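Local coordinates for probable oxidoreductase protein (Rhizobium etli, PDB 4FB5), which probably acts as a nucleotide-dependent oxidoreductase of the GFO/IDH/MocA family, pairing a Rossmann fold with a sheet-bearing C-terminal domain, at residues R179-E184 against K279-L284; I155-M160 against E298-F303. All blocks are in the same frame, centred on the assembly; numbering follows the deposited sequence.

Interaction 1 of 2, residues R179-E184 against K279-L284; sequences RVEMDE and KGRIAL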
loop_
_atom_site.group_PDB
_atom_site.type_symbol
_atom_site.label_atom_id
_atom_site.label_comp_id
_atom_site.label_asym_id
_atom_site.label_seq_id
_atom_site.Cartn_x
_atom_site.Cartn_y
_atom_site.Cartn_z
ATOM N N ARG A 179 16.258 -11.690 0.366
ATOM C CA ARG A 179 15.334 -12.028 1.462
ATOM C C ARG A 179 14.105 -12.739 0.925
ATOM O O ARG A 179 13.580 -12.327 -0.103
ATOM C CB ARG A 179 14.890 -10.746 2.136
ATOM C CG ARG A 179 15.961 -10.238 3.011
ATOM C CD ARG A 179 15.717 -8.822 3.413
ATOM N NE ARG A 179 16.916 -8.117 3.878
ATOM C CZ ARG A 179 16.911 -6.852 4.301
ATOM N NH1 ARG A 179 15.768 -6.171 4.298
ATOM N NH2 ARG A 179 18.034 -6.232 4.703
ATOM N N VAL A 180 13.593 -13.757 1.621
ATOM C CA VAL A 180 12.407 -14.512 1.116
ATOM C C VAL A 180 11.512 -15.025 2.213
ATOM O O VAL A 180 11.993 -15.735 3.051
ATOM C CB VAL A 180 12.841 -15.723 0.299
ATOM C CG1 VAL A 180 11.658 -16.435 -0.205
ATOM C CG2 VAL A 180 13.546 -15.239 -0.863
ATOM N N GLU A 181 10.226 -14.697 2.239
ATOM C CA GLU A 181 9.412 -15.040 3.423
ATOM C C GLU A 181 8.288 -15.866 2.948
ATOM O O GLU A 181 7.616 -15.458 2.022
ATOM C CB GLU A 181 8.817 -13.805 4.110
ATOM C CG GLU A 181 9.826 -12.886 4.876
ATOM C CD GLU A 181 9.297 -11.427 5.153
ATOM O OE1 GLU A 181 8.119 -11.262 5.572
ATOM O OE2 GLU A 181 10.051 -10.427 4.974
HETATM N N MSE A 182 8.044 -17.023 3.538
HETATM C CA MSE A 182 6.764 -17.677 3.250
HETATM C C MSE A 182 5.915 -17.905 4.480
HETATM O O MSE A 182 6.276 -18.734 5.328
HETATM C CB MSE A 182 6.868 -18.968 2.428
HETATM C CG MSE A 182 5.485 -19.581 2.196
HETATM SE SE MSE A 182 5.463 -20.911 0.791
HETATM C CE MSE A 182 3.550 -21.325 0.525
ATOM N N ASP A 183 4.786 -17.182 4.541
ATOM C CA ASP A 183 3.887 -17.227 5.694
ATOM C C ASP A 183 2.397 -17.513 5.432
ATOM O O ASP A 183 1.781 -17.001 4.465
ATOM C CB ASP A 183 4.003 -15.956 6.502
ATOM C CG ASP A 183 5.404 -15.476 6.609
ATOM O OD1 ASP A 183 6.308 -16.291 6.965
ATOM O OD2 ASP A 183 5.614 -14.260 6.339
ATOM N N GLU A 184 1.833 -18.341 6.304
ATOM C CA GLU A 184 0.402 -18.543 6.369
ATOM C C GLU A 184 0.019 -18.641 7.825
ATOM O O GLU A 184 0.860 -18.522 8.671
ATOM C CB GLU A 184 -0.039 -19.760 5.549
ATOM C CG GLU A 184 0.492 -19.743 4.116
ATOM C CD GLU A 184 -0.238 -20.680 3.131
ATOM O OE1 GLU A 184 -1.256 -21.301 3.526
ATOM O OE2 GLU A 184 0.208 -20.783 1.943
ATOM N N LYS A 279 -1.942 -14.928 4.772
ATOM C CA LYS A 279 -2.813 -15.944 4.176
ATOM C C LYS A 279 -2.082 -16.726 3.134
ATOM O O LYS A 279 -2.132 -17.962 3.135
ATOM C CB LYS A 279 -4.073 -15.343 3.569
ATOM C CG LYS A 279 -4.934 -14.454 4.550
ATOM C CD LYS A 279 -5.132 -15.115 5.922
ATOM C CE LYS A 279 -6.154 -14.357 6.730
ATOM N NZ LYS A 279 -6.293 -14.818 8.150
ATOM N N GLY A 280 -1.403 -16.044 2.232
ATOM C CA GLY A 280 -0.761 -16.743 1.152
ATOM C C GLY A 280 0.466 -15.967 0.800
ATOM O O GLY A 280 0.723 -15.768 -0.369
ATOM N N ARG A 281 1.215 -15.512 1.813
ATOM C CA ARG A 281 2.286 -14.572 1.598
ATOM C C ARG A 281 3.572 -15.283 1.195
ATOM O O ARG A 281 4.015 -16.217 1.868
ATOM C CB ARG A 281 2.550 -13.775 2.860
ATOM C CG ARG A 281 3.865 -12.944 2.843
ATOM C CD ARG A 281 3.824 -12.044 4.050
ATOM N NE ARG A 281 5.082 -11.443 4.461
ATOM C CZ ARG A 281 5.442 -10.212 4.121
ATOM N NH1 ARG A 281 4.636 -9.460 3.368
ATOM N NH2 ARG A 281 6.602 -9.728 4.541
ATOM N N ILE A 282 4.188 -14.807 0.127
ATOM C CA ILE A 282 5.555 -15.145 -0.179
ATOM C C ILE A 282 6.150 -13.823 -0.521
ATOM O O ILE A 282 5.686 -13.187 -1.482
ATOM C CB ILE A 282 5.622 -16.001 -1.438
ATOM C CG1 ILE A 282 4.917 -17.334 -1.177
ATOM C CG2 ILE A 282 7.048 -16.166 -1.857
ATOM C CD1 ILE A 282 4.865 -18.274 -2.356
ATOM N N ALA A 283 7.124 -13.374 0.251
ATOM C CA ALA A 283 7.650 -12.032 0.035
ATOM C C ALA A 283 9.090 -12.157 -0.327
ATOM O O ALA A 283 9.901 -12.765 0.384
ATOM C CB ALA A 283 7.493 -11.160 1.256
ATOM N N LEU A 284 9.424 -11.579 -1.446
ATOM C CA LEU A 284 10.757 -11.727 -1.951
ATOM C C LEU A 284 11.364 -10.364 -2.175
ATOM O O LEU A 284 10.741 -9.520 -2.804
ATOM C CB LEU A 284 10.657 -12.529 -3.219
ATOM C CG LEU A 284 11.840 -12.619 -4.140
ATOM C CD1 LEU A 284 12.897 -13.365 -3.430
ATOM C CD2 LEU A 284 11.358 -13.388 -5.368
#
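Antiparallel strand pairing at the centre of the large mixed sheet sets V180, E181, M182 and D183 of strand 175-183 against L284, A283, I282 and R281 of strand 281-288. E181 and A283 make a hydrogen-bonded pair, E181 N giving to A283 O at 2.7 Å and A283 N giving back to E181 O. Two residues further along, D183 and R281 repeat the exchange, with D183 N 2.9 Å from R281 O and R281 N giving its bond to D183 O. V180 with L284 and M182 with I282 are the alternating non-hydrogen-bonded pairs.

Such alternation gives the sheet two unlike faces, a division suited to the GFO/IDH/MocA C-terminal domain to which both strands belong, whose open sheet carries helices on one side and can meet another subunit with the other. On the polar face, R281 places CG opposite its backbone nitrogen (chi1 168°) and runs extended to NE, alongside D183. There D183 OD2 lies at the guanidinium edge and in its plane, the two flat groups only 19° apart, although the NE to OD2 bond is weak at 3.4 Å. The E181 carboxylate, turned 52° from the guanidinium, completes the salt-bridge network through OE1 to NH2; the modelled separation is doubtfully short. A283 CB sits over the centre of the guanidinium, 3.6 Å above its plane. D296 pairs with R281 NH1 in a further salt bridge, while R179 of the second subunit forms salt bridges with both D183 OD1 and E181 OE1, making this face part of a subunit interface.

On the apolar face V180 CG2 meets L284 CD1, and the selenomethionine M182 runs alongside I282, its SE 4.1 Å from I282 CD1. Helix 206-221 packs here, with P214 and L218 against V180 and F210 against M182.

Interaction 2 of 2, residues I155-M160 against E298-F303; sequences IQNPVM and ERMNEF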
loop_
_atom_site.group_PDB
_atom_site.type_symbol
_atom_site.label_atom_id
_atom_site.label_comp_id
_atom_site.label_asym_id
_atom_site.label_seq_id
_atom_site.Cartn_x
_atom_site.Cartn_y
_atom_site.Cartn_z
ATOM N N ILE A 155 6.863 -20.461 -9.276
ATOM C CA ILE A 155 7.796 -20.353 -10.433
ATOM C C ILE A 155 7.174 -19.919 -11.746
ATOM O O ILE A 155 7.827 -19.256 -12.528
ATOM C CB ILE A 155 8.485 -21.724 -10.718
ATOM C CG1 ILE A 155 9.366 -22.152 -9.568
ATOM C CG2 ILE A 155 9.360 -21.704 -11.888
ATOM C CD1 ILE A 155 9.934 -21.000 -8.750
ATOM N N GLN A 156 5.923 -20.276 -12.004
ATOM C CA GLN A 156 5.346 -20.037 -13.317
ATOM C C GLN A 156 4.636 -18.714 -13.484
ATOM O O GLN A 156 4.208 -18.385 -14.597
ATOM C CB GLN A 156 4.343 -21.138 -13.685
ATOM C CG GLN A 156 4.815 -22.539 -13.619
ATOM C CD GLN A 156 5.963 -22.834 -14.529
ATOM O OE1 GLN A 156 6.759 -23.737 -14.246
ATOM N NE2 GLN A 156 6.072 -22.088 -15.637
ATOM N N ASN A 157 4.464 -17.966 -12.403
ATOM C CA ASN A 157 3.843 -16.630 -12.479
ATOM C C ASN A 157 4.567 -15.847 -13.538
ATOM O O ASN A 157 5.781 -15.852 -13.553
ATOM C CB ASN A 157 3.994 -15.925 -11.134
ATOM C CG ASN A 157 3.219 -14.598 -11.033
ATOM O OD1 ASN A 157 2.850 -13.965 -12.026
ATOM N ND2 ASN A 157 3.015 -14.156 -9.799
ATOM N N PRO A 158 3.831 -15.199 -14.440
ATOM C CA PRO A 158 4.432 -14.292 -15.402
ATOM C C PRO A 158 5.290 -13.199 -14.779
ATOM O O PRO A 158 6.354 -12.832 -15.363
ATOM C CB PRO A 158 3.225 -13.643 -16.078
ATOM C CG PRO A 158 2.168 -14.678 -16.024
ATOM C CD PRO A 158 2.383 -15.385 -14.703
ATOM N N VAL A 159 4.861 -12.672 -13.634
ATOM C CA VAL A 159 5.628 -11.622 -12.957
ATOM C C VAL A 159 6.994 -12.186 -12.620
ATOM O O VAL A 159 8.012 -11.531 -12.740
ATOM C CB VAL A 159 4.876 -11.126 -11.676
ATOM C CG1 VAL A 159 5.822 -10.439 -10.683
ATOM C CG2 VAL A 159 3.657 -10.254 -12.087
HETATM N N MSE A 160 6.999 -13.448 -12.231
HETATM C CA MSE A 160 8.179 -14.076 -11.802
HETATM C C MSE A 160 9.102 -14.339 -13.003
HETATM O O MSE A 160 10.297 -14.110 -12.890
HETATM C CB MSE A 160 7.800 -15.328 -11.005
HETATM C CG MSE A 160 8.926 -15.969 -10.244
HETATM SE SE MSE A 160 9.592 -14.714 -8.852
HETATM C CE MSE A 160 7.945 -14.823 -7.752
ATOM N N GLU A 298 0.743 -12.095 -2.328
ATOM C CA GLU A 298 -0.616 -11.723 -1.929
ATOM C C GLU A 298 -1.206 -10.672 -2.877
ATOM O O GLU A 298 -2.411 -10.441 -2.872
ATOM C CB GLU A 298 -0.674 -11.283 -0.444
ATOM C CG GLU A 298 -0.769 -12.464 0.537
ATOM C CD GLU A 298 -0.838 -12.042 2.041
ATOM O OE1 GLU A 298 -1.197 -12.909 2.871
ATOM O OE2 GLU A 298 -0.531 -10.861 2.387
ATOM N N ARG A 299 -0.316 -10.040 -3.642
ATOM C CA ARG A 299 -0.591 -9.191 -4.799
ATOM C C ARG A 299 0.269 -9.744 -5.946
ATOM O O ARG A 299 1.117 -9.072 -6.527
ATOM C CB ARG A 299 -0.202 -7.761 -4.476
ATOM C CG ARG A 299 -1.085 -7.215 -3.391
ATOM C CD ARG A 299 -0.914 -5.750 -3.149
ATOM N NE ARG A 299 0.468 -5.424 -2.795
ATOM C CZ ARG A 299 1.060 -5.813 -1.687
ATOM N NH1 ARG A 299 0.410 -6.606 -0.819
ATOM N NH2 ARG A 299 2.314 -5.455 -1.477
HETATM N N MSE A 300 0.087 -11.027 -6.163
HETATM C CA MSE A 300 0.598 -11.836 -7.254
HETATM C C MSE A 300 0.794 -11.111 -8.623
HETATM O O MSE A 300 1.627 -11.484 -9.474
HETATM C CB MSE A 300 -0.504 -12.839 -7.468
HETATM C CG MSE A 300 -0.056 -14.186 -7.495
HETATM SE SE MSE A 300 -1.270 -15.319 -8.579
HETATM C CE MSE A 300 -3.035 -14.733 -7.865
ATOM N N ASN A 301 -0.048 -10.122 -8.860
ATOM C CA ASN A 301 -0.043 -9.537 -10.183
ATOM C C ASN A 301 0.768 -8.255 -10.291
ATOM O O ASN A 301 0.548 -7.491 -11.158
ATOM C CB ASN A 301 -1.471 -9.421 -10.725
ATOM C CG ASN A 301 -2.070 -10.801 -11.020
ATOM O OD1 ASN A 301 -2.919 -11.279 -10.291
ATOM N ND2 ASN A 301 -1.568 -11.470 -12.063
ATOM N N GLU A 302 1.714 -8.052 -9.399
ATOM C CA GLU A 302 2.550 -6.863 -9.443
ATOM C C GLU A 302 3.916 -7.158 -8.860
ATOM O O GLU A 302 4.133 -8.214 -8.266
ATOM C CB GLU A 302 1.891 -5.659 -8.743
ATOM C CG GLU A 302 1.337 -5.993 -7.392
ATOM C CD GLU A 302 0.674 -4.813 -6.692
ATOM O OE1 GLU A 302 1.329 -4.230 -5.786
ATOM O OE2 GLU A 302 -0.512 -4.491 -7.028
ATOM N N PHE A 303 4.852 -6.255 -9.116
ATOM C CA PHE A 303 6.104 -6.218 -8.408
ATOM C C PHE A 303 6.642 -4.835 -8.491
ATOM O O PHE A 303 6.151 -4.031 -9.223
ATOM C CB PHE A 303 7.091 -7.226 -8.919
ATOM C CG PHE A 303 7.626 -6.902 -10.245
ATOM C CD1 PHE A 303 8.949 -6.426 -10.376
ATOM C CD2 PHE A 303 6.839 -7.091 -11.380
ATOM C CE1 PHE A 303 9.467 -6.106 -11.619
ATOM C CE2 PHE A 303 7.340 -6.789 -12.626
ATOM C CZ PHE A 303 8.670 -6.296 -12.754
#
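N157 and M300 meet through a side-chain to backbone hydrogen bond, the one polar link between 155-160 and 298-303. N157 ND2 stands 3.0 Å from M300 O, and the N-H points almost straight at it (176°). The oxygen lies in the amide plane of N157, and the donor approaches in the carbonyl plane, on a lone pair. ND2 also makes a weak hydrogen bond with Y295 OH. N157 is the N-cap residue of helix 158-168: its OD1 accepts a capping bond from V159 N at 2.9 Å, the donor lying above the carbonyl plane. With CG anti to the backbone nitrogen (chi1 -172°), N157 can thus bridge a helix start and a turn. An alanine here would lack the amide and is likely to leave V159 N without its cap and the turn carbonyl of M300 without this donor.

Packing falls to V159, whose methyls divide it: CG1 meets the F303 ring obliquely, 3.6 Å from CD2, while CG2 lies against the turn backbone, 3.9 Å from N301 C.

The backbone on the far side forms a type I beta turn, R299 to E302, closed by E302 N bonding R299 O at 3.1 Å.

Y295 of strand 291-296 packs on V159 and M300, L345 of helix 344-358 touches N157, and helix 206-221 receives I155 and M160, so the helix start is wedged between two helices and the sheet.

In the fold
After the Rossmann-type portion near the N terminus, the chain reaches 155-160 and enters helix 158-168, which leads directly to strand 175-183. It then passes through helix 206-221 and further strands before 279-284 returns to 179-184, closing the loop of interaction 1. Strand 291-296 follows, and 298-303 comes back to 155-160, so interaction 2 closes a wider loop with interaction 1 nested inside it. Interaction 1 joins two central strands of the mixed sheet, whereas interaction 2 ties the helix start to the turn 299-302 beside strand 302-307. Their centres are about 12 Å apart, and probable hydrogen bonds from K279 N and G280 N to E298 OE1 link the two.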